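Local coordinates for protein Alpha/beta hydrolase (Legionella pneumophila subsp. pneumophila str. Philadelphia 1, PDB 4EZI) that probably acts as a lipase-like hydrolase of the alpha/beta-hydrolase fold, although its substrate and biological function have not been established, at residues V74-Y79 against D161-A166; V191-P196 against V363-Q368; F304-P309 against D338-K343. All coordinates share one frame; numbering follows the deposited sequence.

Interaction 1: residues V74-Y79 against D161-A166; sequences VGIISY and DKLYLA
I76 and S78 each bind the neighbouring strand through both backbone polar atoms, and the four resulting bonds form a parallel ladder in the central sheet of this alpha/beta-hydrolase fold. I76 N donates to K162 O at 3.0 Å, while I76 O accepts from Y164 N at 2.9 Å. Two residues on, S78 N reaches Y164 O at 2.9 Å and S78 O receives A166 N at 3.0 Å. The bonds are straight, with angles of 162° or more at the hydrogen, and the two strands run parallel, their directions differing by 18°. Carbonyls of the ladder also attract CA-H groups: L163 CA lies 3.3 Å from I76 O.

The example illustrates how an interior strand divides its labour. Residues between the bonding ones turn their backbones outward: I77 and Y79 bond to strand 112-116, L163 to S192 and L165 to strand 193-197.

Packing follows the two faces of the sheet. On one, I76 CG2 meets L163 CD1 at 4.0 Å and S78 CB rests against L165 CD2, next to M178 of helix 170-185; the hydroxyl of S78 is bonded to Q80. On the other, I77 carries CG1 anti to its backbone N (chi1 -170°), and that carbon sits 3.9 Å from Y164 CB, the two side chains crossing at about a right angle. I77 CB lies at the edge of the Y164 ring, which stacks on Y111 and also meets F366 of helix 355-370. At the C-terminal end of the ladder Y79, stacked on Y101, passes its ring beside the last residue of the pairing, with Y79 CD2 4.0 Å from A166 CB.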
# COMPACT_ATOMS: atom_id res chain seq x y z
N VAL A 74 -11.45 -11.10 17.73
CA VAL A 74 -11.07 -10.72 16.38
C VAL A 74 -10.06 -9.59 16.38
O VAL A 74 -10.33 -8.49 16.84
CB VAL A 74 -12.33 -10.33 15.56
CG1 VAL A 74 -11.95 -9.91 14.15
CG2 VAL A 74 -13.33 -11.47 15.52
N GLY A 75 -8.90 -9.87 15.82
CA GLY A 75 -7.87 -8.86 15.57
C GLY A 75 -8.18 -8.10 14.29
O GLY A 75 -8.97 -8.55 13.45
N ILE A 76 -7.53 -6.94 14.12
CA ILE A 76 -7.68 -6.13 12.91
C ILE A 76 -6.41 -6.17 12.09
O ILE A 76 -5.33 -6.02 12.64
CB ILE A 76 -7.99 -4.65 13.26
CG1 ILE A 76 -9.32 -4.55 14.00
CG2 ILE A 76 -8.02 -3.76 12.04
CD1 ILE A 76 -9.65 -3.15 14.49
N ILE A 77 -6.56 -6.36 10.78
CA ILE A 77 -5.44 -6.19 9.85
C ILE A 77 -5.79 -5.05 8.91
O ILE A 77 -6.87 -5.03 8.32
CB ILE A 77 -5.10 -7.51 9.13
CG1 ILE A 77 -3.77 -7.42 8.34
CG2 ILE A 77 -6.24 -8.04 8.29
CD1 ILE A 77 -3.88 -6.92 6.94
N SER A 78 -4.88 -4.07 8.83
CA SER A 78 -5.02 -2.96 7.89
C SER A 78 -4.11 -3.29 6.73
O SER A 78 -2.90 -3.36 6.91
CB SER A 78 -4.63 -1.63 8.56
OG SER A 78 -4.82 -0.52 7.71
N TYR A 79 -4.69 -3.48 5.55
CA TYR A 79 -3.98 -3.86 4.36
C TYR A 79 -4.01 -2.70 3.35
O TYR A 79 -5.09 -2.30 2.91
CB TYR A 79 -4.56 -5.14 3.71
CG TYR A 79 -3.69 -5.57 2.56
CD1 TYR A 79 -3.90 -5.08 1.27
CD2 TYR A 79 -2.60 -6.38 2.78
CE1 TYR A 79 -3.07 -5.44 0.24
CE2 TYR A 79 -1.72 -6.72 1.77
CZ TYR A 79 -1.96 -6.24 0.50
OH TYR A 79 -1.10 -6.59 -0.52
N ASP A 161 -7.34 -6.23 20.93
CA ASP A 161 -6.35 -5.17 20.74
C ASP A 161 -5.24 -5.57 19.76
O ASP A 161 -4.28 -4.82 19.57
CB ASP A 161 -5.80 -4.68 22.09
CG ASP A 161 -6.85 -3.89 22.90
OD1 ASP A 161 -7.59 -3.05 22.33
OD2 ASP A 161 -6.92 -4.09 24.14
N LYS A 162 -5.35 -6.74 19.14
CA LYS A 162 -4.37 -7.16 18.13
C LYS A 162 -4.57 -6.33 16.86
O LYS A 162 -5.69 -6.21 16.35
CB LYS A 162 -4.50 -8.64 17.79
CG LYS A 162 -4.17 -9.61 18.94
CD LYS A 162 -2.67 -9.75 19.18
CE LYS A 162 -2.35 -10.82 20.24
NZ LYS A 162 -0.89 -10.95 20.49
N LEU A 163 -3.48 -5.76 16.36
CA LEU A 163 -3.47 -4.92 15.18
C LEU A 163 -2.26 -5.25 14.31
O LEU A 163 -1.11 -5.15 14.76
CB LEU A 163 -3.45 -3.44 15.58
CG LEU A 163 -3.34 -2.42 14.45
CD1 LEU A 163 -4.49 -2.50 13.44
CD2 LEU A 163 -3.24 -1.03 15.03
N TYR A 164 -2.52 -5.62 13.07
CA TYR A 164 -1.48 -6.02 12.14
C TYR A 164 -1.51 -5.08 10.93
O TYR A 164 -2.59 -4.73 10.46
CB TYR A 164 -1.72 -7.46 11.66
CG TYR A 164 -2.08 -8.44 12.76
CD1 TYR A 164 -1.11 -8.94 13.62
CD2 TYR A 164 -3.40 -8.81 12.98
CE1 TYR A 164 -1.46 -9.84 14.64
CE2 TYR A 164 -3.75 -9.69 13.98
CZ TYR A 164 -2.79 -10.18 14.83
OH TYR A 164 -3.13 -11.08 15.81
N LEU A 165 -0.34 -4.69 10.41
CA LEU A 165 -0.28 -3.77 9.27
C LEU A 165 0.50 -4.44 8.14
O LEU A 165 1.64 -4.84 8.34
CB LEU A 165 0.41 -2.46 9.67
CG LEU A 165 -0.04 -1.77 10.96
CD1 LEU A 165 0.84 -0.54 11.19
CD2 LEU A 165 -1.52 -1.42 10.98
N ALA A 166 -0.08 -4.50 6.94
CA ALA A 166 0.60 -5.09 5.78
C ALA A 166 0.21 -4.34 4.52
O ALA A 166 -0.79 -3.65 4.48
CB ALA A 166 0.27 -6.57 5.62

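Interaction 2: residues V191-P196 against V363-Q368; sequences VSAVAP and VDFFKQ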
# COMPACT_ATOMS: atom_id res chain seq x y z
N VAL A 191 0.42 -1.71 18.36
CA VAL A 191 0.57 -2.34 17.06
C VAL A 191 1.26 -3.68 17.33
O VAL A 191 2.27 -3.72 18.05
CB VAL A 191 1.40 -1.48 16.10
CG1 VAL A 191 1.64 -2.24 14.77
CG2 VAL A 191 0.75 -0.13 15.85
N SER A 192 0.69 -4.77 16.82
CA SER A 192 1.16 -6.14 17.12
C SER A 192 2.24 -6.64 16.17
O SER A 192 3.14 -7.36 16.59
CB SER A 192 -0.02 -7.13 17.11
OG SER A 192 -1.10 -6.65 17.91
N ALA A 193 2.16 -6.30 14.89
CA ALA A 193 3.15 -6.77 13.92
C ALA A 193 2.94 -6.00 12.63
O ALA A 193 1.82 -5.61 12.30
CB ALA A 193 3.02 -8.25 13.65
N VAL A 194 4.03 -5.82 11.88
CA VAL A 194 4.05 -5.02 10.66
C VAL A 194 4.86 -5.79 9.61
O VAL A 194 5.98 -6.21 9.89
CB VAL A 194 4.67 -3.63 10.94
CG1 VAL A 194 4.66 -2.79 9.66
CG2 VAL A 194 3.89 -2.94 12.04
N ALA A 195 4.33 -5.93 8.39
CA ALA A 195 5.00 -6.71 7.36
C ALA A 195 4.81 -6.05 5.97
O ALA A 195 3.97 -6.48 5.17
CB ALA A 195 4.51 -8.15 7.35
N PRO A 196 5.57 -4.99 5.65
CA PRO A 196 5.53 -4.42 4.32
C PRO A 196 6.10 -5.39 3.30
O PRO A 196 7.20 -5.89 3.48
CB PRO A 196 6.42 -3.18 4.45
CG PRO A 196 7.38 -3.55 5.48
CD PRO A 196 6.59 -4.33 6.49
N VAL A 363 0.80 -13.34 6.32
CA VAL A 363 -0.17 -14.04 7.17
C VAL A 363 0.54 -14.87 8.25
O VAL A 363 0.17 -14.84 9.42
CB VAL A 363 -1.13 -14.97 6.35
CG1 VAL A 363 -2.05 -15.79 7.31
CG2 VAL A 363 -1.95 -14.16 5.35
N ASP A 364 1.57 -15.59 7.85
CA ASP A 364 2.31 -16.44 8.79
C ASP A 364 2.99 -15.61 9.88
O ASP A 364 3.04 -16.02 11.05
CB ASP A 364 3.32 -17.30 8.06
CG ASP A 364 2.70 -18.43 7.28
OD1 ASP A 364 1.53 -18.80 7.52
OD2 ASP A 364 3.42 -18.99 6.43
N PHE A 365 3.54 -14.46 9.51
CA PHE A 365 4.14 -13.56 10.48
C PHE A 365 3.12 -13.06 11.49
O PHE A 365 3.37 -13.07 12.70
CB PHE A 365 4.79 -12.39 9.74
CG PHE A 365 5.66 -11.51 10.59
CD1 PHE A 365 6.84 -11.99 11.14
CD2 PHE A 365 5.32 -10.19 10.80
CE1 PHE A 365 7.67 -11.15 11.87
CE2 PHE A 365 6.13 -9.35 11.55
CZ PHE A 365 7.32 -9.84 12.07
N PHE A 366 1.95 -12.66 11.02
CA PHE A 366 0.92 -12.19 11.91
C PHE A 366 0.42 -13.28 12.84
O PHE A 366 0.22 -13.06 14.04
CB PHE A 366 -0.24 -11.58 11.12
CG PHE A 366 0.15 -10.34 10.34
CD1 PHE A 366 1.29 -9.61 10.68
CD2 PHE A 366 -0.61 -9.94 9.25
CE1 PHE A 366 1.64 -8.50 9.97
CE2 PHE A 366 -0.26 -8.79 8.54
CZ PHE A 366 0.86 -8.07 8.89
N LYS A 367 0.30 -14.49 12.32
CA LYS A 367 -0.11 -15.62 13.16
C LYS A 367 0.89 -15.87 14.30
O LYS A 367 0.49 -16.18 15.43
CB LYS A 367 -0.31 -16.87 12.32
CG LYS A 367 -1.58 -16.84 11.47
CD LYS A 367 -2.81 -17.12 12.32
CE LYS A 367 -4.09 -16.69 11.63
NZ LYS A 367 -5.26 -16.80 12.56
N GLN A 368 2.19 -15.70 14.01
CA GLN A 368 3.22 -15.86 15.02
C GLN A 368 2.98 -14.91 16.18
O GLN A 368 3.11 -15.30 17.34
CB GLN A 368 4.60 -15.63 14.41
CG GLN A 368 5.74 -15.77 15.40
CD GLN A 368 7.10 -15.58 14.78
OE1 GLN A 368 7.28 -15.74 13.57
NE2 GLN A 368 8.08 -15.24 15.62
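Helix-on-sheet packing of the alpha/beta kind is concentrated here on two alanines and two phenylalanines: A193 and A195 of strand 193-197 receive F365 and F366 of the C-terminal helix 355-370. The helix runs antiparallel to the strand at 169°, its axis 8.5 Å away at the closest approach, and the gap is spanned mainly by the aromatic rings, which meet the small methyl groups of A193 and A195.

Each methyl touches both rings. A193 CB lies 3.7 Å from F366 CD1 and 3.9 Å from F365 CE2; A195 CB lies 3.9 Å from F366 CE1 and a little further from F365 CD2. The two side chains leave the helix differently: F365 holds CG anti to the backbone N (chi1 -169°), F366 holds it anti to the carbonyl carbon (chi1 -64°), and both rings arrive at the strand. The rings also touch the strand backbone, with F365 CE2 3.6 Å from V194 O and V194 N near the plane of the F366 ring, at its edge.

Polar anchoring comes from one turn earlier in the helix, where Q362 NE2 bonds A195 O. F366 extends the packing to Y164 and A166 on strand 162-168, whereas F365 leans on L311 of strand 310-314, so these two rings bridge from strand 162-168 across 193-197 to 310-314; V194 points away, toward helix 170-185 beneath the other face.

Interaction 3: residues F304-P309 against D338-K343; sequences FKPTAP and DFVWIK
A308 and F339 are joined by a shared water rather than by a direct polar bond. The water donates to both carbonyls, at 2.8 Å to A308 O and 2.7 Å to F339 O. Both are acceptors and cannot bond each other; a single bridging water with two O-H groups satisfies both. F339 O has a second, weaker partner across the contact in P309 CA, which approaches to 3.4 Å as a CA-H...O contact with an angle of 150° at the hydrogen.

The backbone of F339 is itself sharply bent. It is the centre of an inverse gamma turn, closed by a weak bond from V340 N to D338 O at 3.0 Å, and the turn leads directly into strand 340-344.

Apolar contacts complete the junction and involve two prolines. P309 CB meets W341 CZ3 at 4.0 Å, coming in at the edge of the indole and in its plane. W341 has CG anti to its carbonyl carbon (chi1 -59°). F339 C lies 3.5 Å above one face of the indole, offset toward the rim. P306 CG touches V340 CG2 at 4.2 Å, a looser contact.

These two prolines thus serve different sides of the sheet. P306 and V340 pack with helix 323-334, through F333 and Y330 respectively, and P306 also touches F179 of helix 170-185. P309 and W341 both lie against F369 of helix 355-370. Between the two layers, the chain from P309 continues as strand 310-314, where L310 bonds to the backbone of F339 and W341, and L312 to W341 and K343; strand 340-344 is the outermost on this side of the sheet.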
# COMPACT_ATOMS: atom_id res chain seq x y z
N PHE A 304 13.38 5.12 11.86
CA PHE A 304 12.62 5.37 13.07
C PHE A 304 12.58 4.08 13.88
O PHE A 304 12.80 3.00 13.36
CB PHE A 304 11.20 5.87 12.77
CG PHE A 304 10.33 4.87 12.03
CD1 PHE A 304 10.33 4.83 10.65
CD2 PHE A 304 9.50 3.99 12.73
CE1 PHE A 304 9.52 3.92 9.97
CE2 PHE A 304 8.69 3.09 12.05
CZ PHE A 304 8.70 3.07 10.67
N LYS A 305 12.35 4.23 15.18
CA LYS A 305 12.27 3.09 16.06
C LYS A 305 10.95 2.35 15.87
O LYS A 305 9.89 2.92 16.11
CB LYS A 305 12.40 3.54 17.52
CG LYS A 305 12.39 2.38 18.52
CD LYS A 305 12.52 2.87 19.96
CE LYS A 305 12.53 1.70 20.93
NZ LYS A 305 12.31 2.15 22.35
N PRO A 306 11.03 1.07 15.47
CA PRO A 306 9.77 0.31 15.36
C PRO A 306 9.21 0.01 16.74
O PRO A 306 9.97 -0.25 17.69
CB PRO A 306 10.20 -0.98 14.69
CG PRO A 306 11.53 -0.75 14.14
CD PRO A 306 12.17 0.30 14.96
N THR A 307 7.89 0.09 16.86
CA THR A 307 7.20 -0.17 18.11
C THR A 307 6.40 -1.49 18.06
O THR A 307 5.50 -1.73 18.87
CB THR A 307 6.25 1.00 18.42
OG1 THR A 307 5.37 1.18 17.30
CG2 THR A 307 7.05 2.29 18.73
N ALA A 308 6.77 -2.35 17.10
CA ALA A 308 6.19 -3.67 16.93
C ALA A 308 7.16 -4.51 16.13
O ALA A 308 7.98 -3.96 15.37
CB ALA A 308 4.87 -3.59 16.17
N PRO A 309 7.07 -5.83 16.24
CA PRO A 309 7.82 -6.71 15.35
C PRO A 309 7.60 -6.34 13.90
O PRO A 309 6.45 -6.07 13.49
CB PRO A 309 7.24 -8.09 15.67
CG PRO A 309 6.74 -7.98 17.07
CD PRO A 309 6.27 -6.58 17.25
N ASP A 338 15.85 -5.40 17.93
CA ASP A 338 16.17 -6.76 17.54
C ASP A 338 14.98 -7.47 16.89
O ASP A 338 15.15 -8.51 16.28
CB ASP A 338 16.64 -7.59 18.75
CG ASP A 338 18.02 -7.18 19.25
OD1 ASP A 338 18.79 -6.50 18.53
OD2 ASP A 338 18.34 -7.58 20.40
N PHE A 339 13.78 -6.93 17.06
CA PHE A 339 12.57 -7.58 16.55
C PHE A 339 12.24 -7.10 15.13
O PHE A 339 11.18 -6.53 14.84
CB PHE A 339 11.42 -7.37 17.52
CG PHE A 339 11.75 -7.84 18.92
CD1 PHE A 339 11.82 -9.19 19.20
CD2 PHE A 339 12.05 -6.92 19.92
CE1 PHE A 339 12.15 -9.64 20.51
CE2 PHE A 339 12.39 -7.36 21.22
CZ PHE A 339 12.44 -8.71 21.50
N VAL A 340 13.23 -7.32 14.27
CA VAL A 340 13.25 -6.87 12.87
C VAL A 340 13.88 -7.99 12.07
O VAL A 340 14.98 -8.48 12.43
CB VAL A 340 14.07 -5.57 12.69
CG1 VAL A 340 14.12 -5.15 11.20
CG2 VAL A 340 13.53 -4.45 13.55
N TRP A 341 13.19 -8.40 11.01
CA TRP A 341 13.66 -9.47 10.14
C TRP A 341 13.49 -9.05 8.68
O TRP A 341 12.67 -8.21 8.35
CB TRP A 341 12.88 -10.75 10.42
CG TRP A 341 13.02 -11.23 11.84
CD1 TRP A 341 13.98 -12.05 12.34
CD2 TRP A 341 12.18 -10.87 12.94
NE1 TRP A 341 13.78 -12.24 13.69
CE2 TRP A 341 12.68 -11.55 14.08
CE3 TRP A 341 11.04 -10.08 13.08
CZ2 TRP A 341 12.10 -11.42 15.33
CZ3 TRP A 341 10.47 -9.95 14.32
CH2 TRP A 341 10.98 -10.64 15.44
N ILE A 342 14.27 -9.71 7.83
CA ILE A 342 14.19 -9.54 6.39
C ILE A 342 14.09 -10.93 5.76
O ILE A 342 14.74 -11.88 6.20
CB ILE A 342 15.40 -8.73 5.82
CG1 ILE A 342 15.17 -8.44 4.34
CG2 ILE A 342 16.76 -9.43 6.07
CD1 ILE A 342 16.22 -7.48 3.75
N LYS A 343 13.22 -11.05 4.75
CA LYS A 343 12.99 -12.31 4.08
C LYS A 343 12.79 -12.09 2.59
O LYS A 343 12.01 -11.23 2.18
CB LYS A 343 11.73 -12.98 4.66
CG LYS A 343 11.22 -14.17 3.92
CD LYS A 343 12.09 -15.38 4.05
CE LYS A 343 11.42 -16.58 3.37
NZ LYS A 343 12.31 -17.77 3.31
O HOH W 1 10.68 -4.12 15.90

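In the fold
The three contacts succeed one another across a single sheet. Interactions 1 and 2 have centres about 8 Å apart and share strand-to-strand bonding: L163 O to S192 N at 2.8 Å and L165 O to A195 N at 2.9 Å are probable hydrogen bonds. Interaction 3, its centre about 11 Å from that of interaction 2, joins it through V194 N and P309 O at 2.9 Å, while F365 CE1 packs 3.7 Å from W341 CE3. Interactions 1 and 3 do not touch. Strand 162-168 leads to a probable nucleophile elbow at S169, part of a possible triad with H351 and D318; Y79 of interaction 1 touches the elbow.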